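Local coordinates for subclass B1 metallo-beta-lactamase (Myroides odoratimimus, PDB 6T5L), which probably hydrolyses beta-lactam antibiotics, carbapenems included, with zinc ions held in the active site of a metallo-beta-lactamase fold, at residues D15-I26 and K29-L41. Numbering follows the deposited sequence.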
ATOM      1  N   ASP A  15      20.853   0.022   2.177  0.50 65.29           N
ATOM      2  CA  ASP A  15      20.211  -1.143   1.583  0.50 70.57           C
ATOM      3  C   ASP A  15      19.423  -1.932   2.640  0.50 73.94           C
ATOM      4  O   ASP A  15      19.380  -1.545   3.819  0.50 75.17           O
ATOM      5  CB  ASP A  15      21.239  -2.040   0.895  0.50 74.85           C
ATOM      6  CG  ASP A  15      20.758  -2.548  -0.479  0.50 75.17           C
ATOM      7  OD1 ASP A  15      21.488  -3.370  -1.070  0.50 80.54           O
ATOM      8  OD2 ASP A  15      19.655  -2.166  -0.961  0.50 69.92           O
ATOM      9  N   SER A  16      18.816  -3.043   2.225  1.00 72.27           N
ATOM     10  CA  SER A  16      17.652  -3.567   2.923  1.00 69.99           C
ATOM     11  C   SER A  16      17.949  -4.868   3.656  1.00 69.92           C
ATOM     12  O   SER A  16      18.586  -5.769   3.107  1.00 75.57           O
ATOM     13  CB  SER A  16      16.496  -3.815   1.963  1.00 71.54           C
ATOM     14  OG  SER A  16      16.621  -5.091   1.385  1.00 73.10           O
ATOM     15  N   LEU A  17      17.462  -4.965   4.889  1.00 62.91           N
ATOM     16  CA  LEU A  17      17.558  -6.184   5.682  1.00 60.28           C
ATOM     17  C   LEU A  17      16.239  -6.921   5.620  1.00 53.61           C
ATOM     18  O   LEU A  17      15.177  -6.297   5.736  1.00 49.15           O
ATOM     19  CB  LEU A  17      17.860  -5.889   7.144  1.00 60.75           C
ATOM     20  CG  LEU A  17      19.139  -5.172   7.502  1.00 68.28           C
ATOM     21  CD1 LEU A  17      19.105  -4.909   9.015  1.00 71.42           C
ATOM     22  CD2 LEU A  17      20.386  -5.990   7.097  1.00 71.03           C
ATOM     23  N   ILE A  18      16.301  -8.228   5.397  1.00 55.12           N
ATOM     24  CA  ILE A  18      15.127  -9.071   5.587  1.00 57.00           C
ATOM     25  C   ILE A  18      14.932  -9.244   7.086  1.00 49.90           C
ATOM     26  O   ILE A  18      15.824  -9.724   7.772  1.00 49.24           O
ATOM     27  CB  ILE A  18      15.309 -10.436   4.910  1.00 64.28           C
ATOM     28  CG1 ILE A  18      15.383 -10.292   3.387  1.00 71.46           C
ATOM     29  CG2 ILE A  18      14.192 -11.406   5.392  1.00 62.70           C
ATOM     30  CD1 ILE A  18      16.191 -11.400   2.730  1.00 81.40           C
ATOM     31  N   VAL A  19      13.798  -8.820   7.619  1.00 49.24           N
ATOM     32  CA  VAL A  19      13.632  -8.984   9.058  1.00 49.71           C
ATOM     33  C   VAL A  19      12.617 -10.061   9.421  1.00 48.84           C
ATOM     34  O   VAL A  19      12.451 -10.341  10.597  1.00 51.16           O
ATOM     35  CB  VAL A  19      13.274  -7.647   9.712  1.00 48.43           C
ATOM     36  CG1 VAL A  19      14.466  -6.716   9.585  1.00 50.62           C
ATOM     37  CG2 VAL A  19      12.041  -7.111   9.070  1.00 48.21           C
ATOM     38  N   TYR A  20      11.953 -10.678   8.449  1.00 50.62           N
ATOM     39  CA  TYR A  20      10.983 -11.754   8.688  1.00 47.69           C
ATOM     40  C   TYR A  20      10.761 -12.443   7.358  1.00 45.89           C
ATOM     41  O   TYR A  20      10.601 -11.765   6.338  1.00 48.02           O
ATOM     42  CB  TYR A  20       9.674 -11.194   9.245  1.00 45.99           C
ATOM     43  CG  TYR A  20       8.585 -12.232   9.505  1.00 49.43           C
ATOM     44  CD1 TYR A  20       7.711 -12.639   8.493  1.00 50.27           C
ATOM     45  CD2 TYR A  20       8.417 -12.772  10.757  1.00 49.11           C
ATOM     46  CE1 TYR A  20       6.717 -13.579   8.741  1.00 50.40           C
ATOM     47  CE2 TYR A  20       7.457 -13.702  11.020  1.00 46.73           C
ATOM     48  CZ  TYR A  20       6.584 -14.105  10.017  1.00 50.72           C
ATOM     49  OH  TYR A  20       5.584 -15.055  10.295  1.00 52.10           O
ATOM     50  N   GLN A  21      10.728 -13.765   7.335  1.00 46.94           N
ATOM     51  CA  GLN A  21      10.463 -14.447   6.075  1.00 51.17           C
ATOM     52  C   GLN A  21       9.956 -15.861   6.328  1.00 52.41           C
ATOM     53  O   GLN A  21      10.521 -16.626   7.129  1.00 50.47           O
ATOM     54  CB  GLN A  21      11.716 -14.495   5.193  1.00 62.28           C
ATOM     55  CG  GLN A  21      11.553 -15.267   3.884  1.00 75.76           C
ATOM     56  CD  GLN A  21      12.792 -15.201   2.996  0.50 89.20           C
ATOM     57  OE1 GLN A  21      13.925 -15.207   3.484  0.50 93.58           O
ATOM     58  NE2 GLN A  21      12.578 -15.167   1.684  0.50 93.77           N
ATOM     59  N   THR A  22       8.977 -16.223   5.521  1.00 54.78           N
ATOM     60  CA  THR A  22       8.083 -17.361   5.675  1.00 54.50           C
ATOM     61  C   THR A  22       7.532 -17.600   4.273  1.00 53.09           C
ATOM     62  O   THR A  22       7.670 -16.747   3.393  1.00 50.39           O
ATOM     63  CB  THR A  22       7.027 -16.976   6.727  1.00 55.52           C
ATOM     64  OG1 THR A  22       7.562 -17.171   8.064  1.00 58.06           O
ATOM     65  CG2 THR A  22       5.775 -17.591   6.514  1.00 55.04           C
ATOM     66  N   GLU A  23       6.950 -18.769   4.047  1.00 57.34           N
ATOM     67  CA  GLU A  23       6.315 -19.015   2.760  1.00 63.49           C
ATOM     68  C   GLU A  23       5.173 -18.034   2.494  1.00 56.48           C
ATOM     69  O   GLU A  23       4.807 -17.816   1.336  1.00 52.83           O
ATOM     70  CB  GLU A  23       5.785 -20.449   2.695  1.00 74.24           C
ATOM     71  CG  GLU A  23       4.663 -20.725   3.697  1.00 81.15           C
ATOM     72  CD  GLU A  23       3.935 -22.041   3.450  1.00 87.40           C
ATOM     73  OE1 GLU A  23       3.882 -22.490   2.285  1.00 87.84           O
ATOM     74  OE2 GLU A  23       3.402 -22.613   4.423  1.00 89.38           O
ATOM     75  N   ASN A  24       4.567 -17.474   3.537  1.00 55.28           N
ATOM     76  CA  ASN A  24       3.402 -16.620   3.352  1.00 51.94           C
ATOM     77  C   ASN A  24       3.687 -15.124   3.401  1.00 48.52           C
ATOM     78  O   ASN A  24       2.831 -14.348   2.976  1.00 47.46           O
ATOM     79  CB  ASN A  24       2.349 -16.876   4.437  1.00 52.54           C
ATOM     80  CG  ASN A  24       1.796 -18.293   4.396  1.00 53.98           C
ATOM     81  OD1 ASN A  24       1.517 -18.816   3.336  1.00 57.05           O
ATOM     82  ND2 ASN A  24       1.629 -18.887   5.549  1.00 55.26           N
ATOM     83  N   LEU A  25       4.824 -14.704   3.954  1.00 46.27           N
ATOM     84  CA  LEU A  25       5.060 -13.304   4.282  1.00 46.63           C
ATOM     85  C   LEU A  25       6.553 -12.993   4.298  1.00 45.59           C
ATOM     86  O   LEU A  25       7.295 -13.644   5.027  1.00 47.02           O
ATOM     87  CB  LEU A  25       4.482 -12.969   5.673  1.00 46.33           C
ATOM     88  CG  LEU A  25       4.644 -11.536   6.139  1.00 44.05           C
ATOM     89  CD1 LEU A  25       3.847 -10.652   5.135  1.00 48.00           C
ATOM     90  CD2 LEU A  25       4.201 -11.254   7.550  1.00 43.88           C
ATOM     91  N   ILE A  26       6.976 -11.982   3.552  1.00 43.07           N
ATOM     92  CA  ILE A  26       8.328 -11.425   3.660  1.00 42.98           C
ATOM     93  C   ILE A  26       8.261  -9.977   4.101  1.00 43.19           C
ATOM     94  O   ILE A  26       7.434  -9.197   3.591  1.00 40.91           O
ATOM     95  CB  ILE A  26       9.083 -11.507   2.329  1.00 43.90           C
ATOM     96  CG1 ILE A  26       9.284 -12.975   1.961  1.00 45.93           C
ATOM     97  CG2 ILE A  26      10.506 -10.851   2.419  1.00 46.61           C
ATOM     98  CD1 ILE A  26       9.310 -13.178   0.528  1.00 52.49           C
ATOM     99  N   LYS A  29      13.269  -4.540   5.774  1.00 40.80           N
ATOM    100  CA  LYS A  29      13.549  -3.265   6.398  1.00 42.13           C
ATOM    101  C   LYS A  29      14.328  -2.392   5.416  1.00 45.24           C
ATOM    102  O   LYS A  29      15.440  -2.743   5.028  1.00 45.10           O
ATOM    103  CB  LYS A  29      14.343  -3.476   7.691  1.00 42.82           C
ATOM    104  CG  LYS A  29      14.636  -2.116   8.399  1.00 45.62           C
ATOM    105  CD  LYS A  29      15.189  -2.264   9.819  1.00 49.92           C
ATOM    106  CE  LYS A  29      15.351  -0.883  10.385  1.00 54.99           C
ATOM    107  NZ  LYS A  29      15.767  -0.916  11.807  1.00 63.54           N
ATOM    108  N   LEU A  30      13.750  -1.268   5.003  1.00 45.04           N
ATOM    109  CA  LEU A  30      14.411  -0.366   4.046  1.00 46.95           C
ATOM    110  C   LEU A  30      15.066   0.851   4.692  1.00 49.07           C
ATOM    111  O   LEU A  30      16.010   1.399   4.127  1.00 53.07           O
ATOM    112  CB  LEU A  30      13.376   0.141   3.003  1.00 47.58           C
ATOM    113  CG  LEU A  30      12.513  -0.912   2.308  1.00 47.56           C
ATOM    114  CD1 LEU A  30      11.726  -0.284   1.155  1.00 51.83           C
ATOM    115  CD2 LEU A  30      13.454  -2.037   1.841  1.00 51.33           C
ATOM    116  N   SER A  31      14.561   1.314   5.824  1.00 47.58           N
ATOM    117  CA  SER A  31      15.153   2.423   6.590  1.00 52.36           C
ATOM    118  C   SER A  31      14.813   2.172   8.064  1.00 55.02           C
ATOM    119  O   SER A  31      14.206   1.146   8.409  1.00 52.84           O
ATOM    120  CB  SER A  31      14.576   3.781   6.160  1.00 49.32           C
ATOM    121  OG  SER A  31      13.170   3.879   6.627  1.00 47.55           O
ATOM    122  N   ASN A  32      15.058   3.182   8.902  1.00 52.24           N
ATOM    123  CA  ASN A  32      14.692   3.081  10.306  1.00 57.06           C
ATOM    124  C   ASN A  32      13.168   3.117  10.492  1.00 51.79           C
ATOM    125  O   ASN A  32      12.662   2.525  11.442  1.00 47.41           O
ATOM    126  CB  ASN A  32      15.402   4.187  11.108  1.00 66.70           C
ATOM    127  CG  ASN A  32      16.950   4.025  11.087  1.00 73.91           C
ATOM    128  OD1 ASN A  32      17.467   2.898  11.097  1.00 71.97           O
ATOM    129  ND2 ASN A  32      17.671   5.137  11.068  1.00 77.14           N
ATOM    130  N   HIS A  33      12.415   3.737   9.590  1.00 47.68           N
ATOM    131  CA  HIS A  33      10.975   3.807   9.759  1.00 50.31           C
ATOM    132  C   HIS A  33      10.181   3.026   8.728  1.00 48.40           C
ATOM    133  O   HIS A  33       8.947   2.987   8.822  1.00 42.93           O
ATOM    134  CB  HIS A  33      10.503   5.261   9.702  1.00 50.07           C
ATOM    135  CG  HIS A  33      11.218   6.152  10.653  1.00 53.88           C
ATOM    136  ND1 HIS A  33      11.037   6.092  12.016  1.00 54.98           N
ATOM    137  CD2 HIS A  33      12.151   7.112  10.440  1.00 56.30           C
ATOM    138  CE1 HIS A  33      11.826   6.976  12.604  1.00 56.18           C
ATOM    139  NE2 HIS A  33      12.501   7.614  11.669  1.00 64.95           N
ATOM    140  N   ILE A  34      10.823   2.460   7.719  1.00 46.81           N
ATOM    141  CA  ILE A  34      10.087   2.017   6.552  1.00 45.72           C
ATOM    142  C   ILE A  34      10.424   0.569   6.269  1.00 41.73           C
ATOM    143  O   ILE A  34      11.547   0.256   5.898  1.00 41.72           O
ATOM    144  CB  ILE A  34      10.382   2.877   5.307  1.00 44.43           C
ATOM    145  CG1 ILE A  34       9.837   4.273   5.455  1.00 47.89           C
ATOM    146  CG2 ILE A  34       9.852   2.157   4.043  1.00 43.09           C
ATOM    147  CD1 ILE A  34       8.374   4.387   5.479  1.00 47.92           C
ATOM    148  N   TYR A  35       9.417  -0.259   6.300  1.00 38.12           N
ATOM    149  CA  TYR A  35       9.477  -1.680   6.048  1.00 41.49           C
ATOM    150  C   TYR A  35       8.507  -1.952   4.900  1.00 41.89           C
ATOM    151  O   TYR A  35       7.496  -1.261   4.769  1.00 41.33           O
ATOM    152  CB  TYR A  35       9.048  -2.470   7.313  1.00 39.31           C
ATOM    153  CG  TYR A  35       9.952  -2.326   8.553  1.00 41.32           C
ATOM    154  CD1 TYR A  35       9.944  -1.187   9.300  1.00 42.48           C
ATOM    155  CD2 TYR A  35      10.724  -3.382   8.996  1.00 41.74           C
ATOM    156  CE1 TYR A  35      10.729  -1.044  10.397  1.00 46.95           C
ATOM    157  CE2 TYR A  35      11.548  -3.260  10.133  1.00 45.15           C
ATOM    158  CZ  TYR A  35      11.537  -2.085  10.827  1.00 48.29           C
ATOM    159  OH  TYR A  35      12.307  -1.912  11.961  1.00 53.00           O
ATOM    160  N   GLU A  36       8.856  -2.906   4.050  1.00 41.47           N
ATOM    161  CA  GLU A  36       8.048  -3.395   2.946  1.00 37.21           C
ATOM    162  C   GLU A  36       7.568  -4.809   3.308  1.00 41.45           C
ATOM    163  O   GLU A  36       8.364  -5.651   3.784  1.00 42.62           O
ATOM    164  CB  GLU A  36       8.887  -3.417   1.665  1.00 42.45           C
ATOM    165  CG  GLU A  36       8.176  -3.985   0.442  1.00 43.63           C
ATOM    166  CD  GLU A  36       9.050  -4.341  -0.744  1.00 47.59           C
ATOM    167  OE1 GLU A  36       8.546  -4.059  -1.848  1.00 48.40           O
ATOM    168  OE2 GLU A  36      10.173  -4.933  -0.634  1.00 47.54           O
ATOM    169  N   HIS A  37       6.258  -5.033   3.197  1.00 36.87           N
ATOM    170  CA  HIS A  37       5.700  -6.367   3.394  1.00 35.63           C
ATOM    171  C   HIS A  37       5.330  -6.945   2.034  1.00 37.05           C
ATOM    172  O   HIS A  37       4.836  -6.226   1.147  1.00 39.21           O
ATOM    173  CB  HIS A  37       4.520  -6.366   4.396  1.00 35.96           C
ATOM    174  CG  HIS A  37       3.252  -5.681   3.976  1.00 36.18           C
ATOM    175  ND1 HIS A  37       2.343  -6.268   3.117  1.00 39.86           N
ATOM    176  CD2 HIS A  37       2.644  -4.547   4.441  1.00 36.37           C
ATOM    177  CE1 HIS A  37       1.258  -5.509   3.026  1.00 39.20           C
ATOM    178  NE2 HIS A  37       1.416  -4.456   3.820  1.00 37.88           N
ATOM    179  N   ILE A  38       5.641  -8.217   1.856  1.00 36.97           N
ATOM    180  CA  ILE A  38       5.376  -8.941   0.605  1.00 43.26           C
ATOM    181  C   ILE A  38       4.618 -10.233   0.922  1.00 44.05           C
ATOM    182  O   ILE A  38       5.039 -11.006   1.798  1.00 38.61           O
ATOM    183  CB  ILE A  38       6.683  -9.256  -0.145  1.00 46.17           C
ATOM    184  CG1 ILE A  38       7.559  -7.985  -0.267  1.00 45.38           C
ATOM    185  CG2 ILE A  38       6.430  -9.895  -1.528  1.00 48.80           C
ATOM    186  CD1 ILE A  38       8.899  -8.209  -1.134  1.00 49.80           C
ATOM    187  N   SER A  39       3.480 -10.444   0.234  1.00 43.76           N
ATOM    188  CA  SER A  39       2.648 -11.631   0.418  1.00 46.90           C
ATOM    189  C   SER A  39       2.187 -12.083  -0.965  1.00 50.51           C
ATOM    190  O   SER A  39       2.500 -11.458  -2.004  1.00 48.61           O
ATOM    191  CB  SER A  39       1.451 -11.385   1.382  1.00 45.91           C
ATOM    192  OG  SER A  39       0.622 -10.284   0.949  1.00 41.27           O
ATOM    193  N   PHE A  40       1.505 -13.222  -1.004  1.00 53.74           N
ATOM    194  CA  PHE A  40       1.317 -13.917  -2.278  1.00 57.71           C
ATOM    195  C   PHE A  40      -0.150 -14.199  -2.531  1.00 59.88           C
ATOM    196  O   PHE A  40      -0.810 -14.901  -1.762  1.00 60.63           O
ATOM    197  CB  PHE A  40       2.162 -15.189  -2.305  1.00 56.45           C
ATOM    198  CG  PHE A  40       3.602 -14.915  -2.059  1.00 53.86           C
ATOM    199  CD1 PHE A  40       4.421 -14.462  -3.092  1.00 56.18           C
ATOM    200  CD2 PHE A  40       4.138 -15.087  -0.816  1.00 53.93           C
ATOM    201  CE1 PHE A  40       5.738 -14.187  -2.882  1.00 55.25           C
ATOM    202  CE2 PHE A  40       5.464 -14.824  -0.589  1.00 53.22           C
ATOM    203  CZ  PHE A  40       6.267 -14.356  -1.620  1.00 54.23           C
ATOM    204  N   LEU A  41      -0.659 -13.634  -3.604  1.00 61.65           N
ATOM    205  CA  LEU A  41      -2.010 -13.916  -4.042  1.00 64.78           C
ATOM    206  C   LEU A  41      -2.016 -15.262  -4.753  1.00 63.25           C
ATOM    207  O   LEU A  41      -1.285 -15.438  -5.727  1.00 63.72           O
ATOM    208  CB  LEU A  41      -2.452 -12.799  -4.972  1.00 67.31           C
ATOM    209  CG  LEU A  41      -3.586 -11.898  -4.518  1.00 70.06           C
ATOM    210  CD1 LEU A  41      -3.927 -11.053  -5.739  1.00 71.37           C
ATOM    211  CD2 LEU A  41      -4.833 -12.597  -4.024  1.00 73.51           C
TER
HETATM  212  O   HOH W   1       1.052 -14.837   1.112  1.00 40.92           O
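Three consecutive antiparallel strands, 17-21, 25-29 and 34-41, form this edge of the six-stranded sheet of the metallo-beta-lactamase fold, and the contact links the middle strand to each neighbour. At one end L17 and K29 are a hydrogen-bonded pair: K29 N donates to L17 O at 2.6 Å, the return bond from L17 N to K29 O is less straight (144° at the hydrogen), and S16 CA adds a CA-H...O contact to the same K29 O. At the other end I26 pairs with I38 in the same way. I26 N reaches I38 O at 2.8 Å, almost linearly (172°), while I38 N returns a bond to I26 O. Pairing in register places both isoleucines on one face of the sheet, with I26 CB 4.1 Å from I38 CB. I26 CG1 lies anti to the carbonyl carbon (chi1 -64°), and from this branch I26 CD1 extends to the F40 ring, meeting F40 CZ at its edge, 3.9 Å away. Two residues from this pair on each strand, a water joins the backbones: it donates to N24 O and accepts from F40 N (2.7 Å). V19 sits at a classic beta bulge, where V19 and Y20 both face I27. V19 CG1 packs on K29 CB, whereas V19 CG2 lies in the plane of the Y35 ring, 4.0 Å from Y35 CD2 at the ring edge. Helix 71-83 packs against the first two strands, with L25 touching E76 and L77 and V19 resting on F80, while the N24 side chain is hydrogen-bonded to K72 and E76. Beyond strand 34-41 the sheet continues into strand 49-58, whereas 17-21 is its outermost strand on this side.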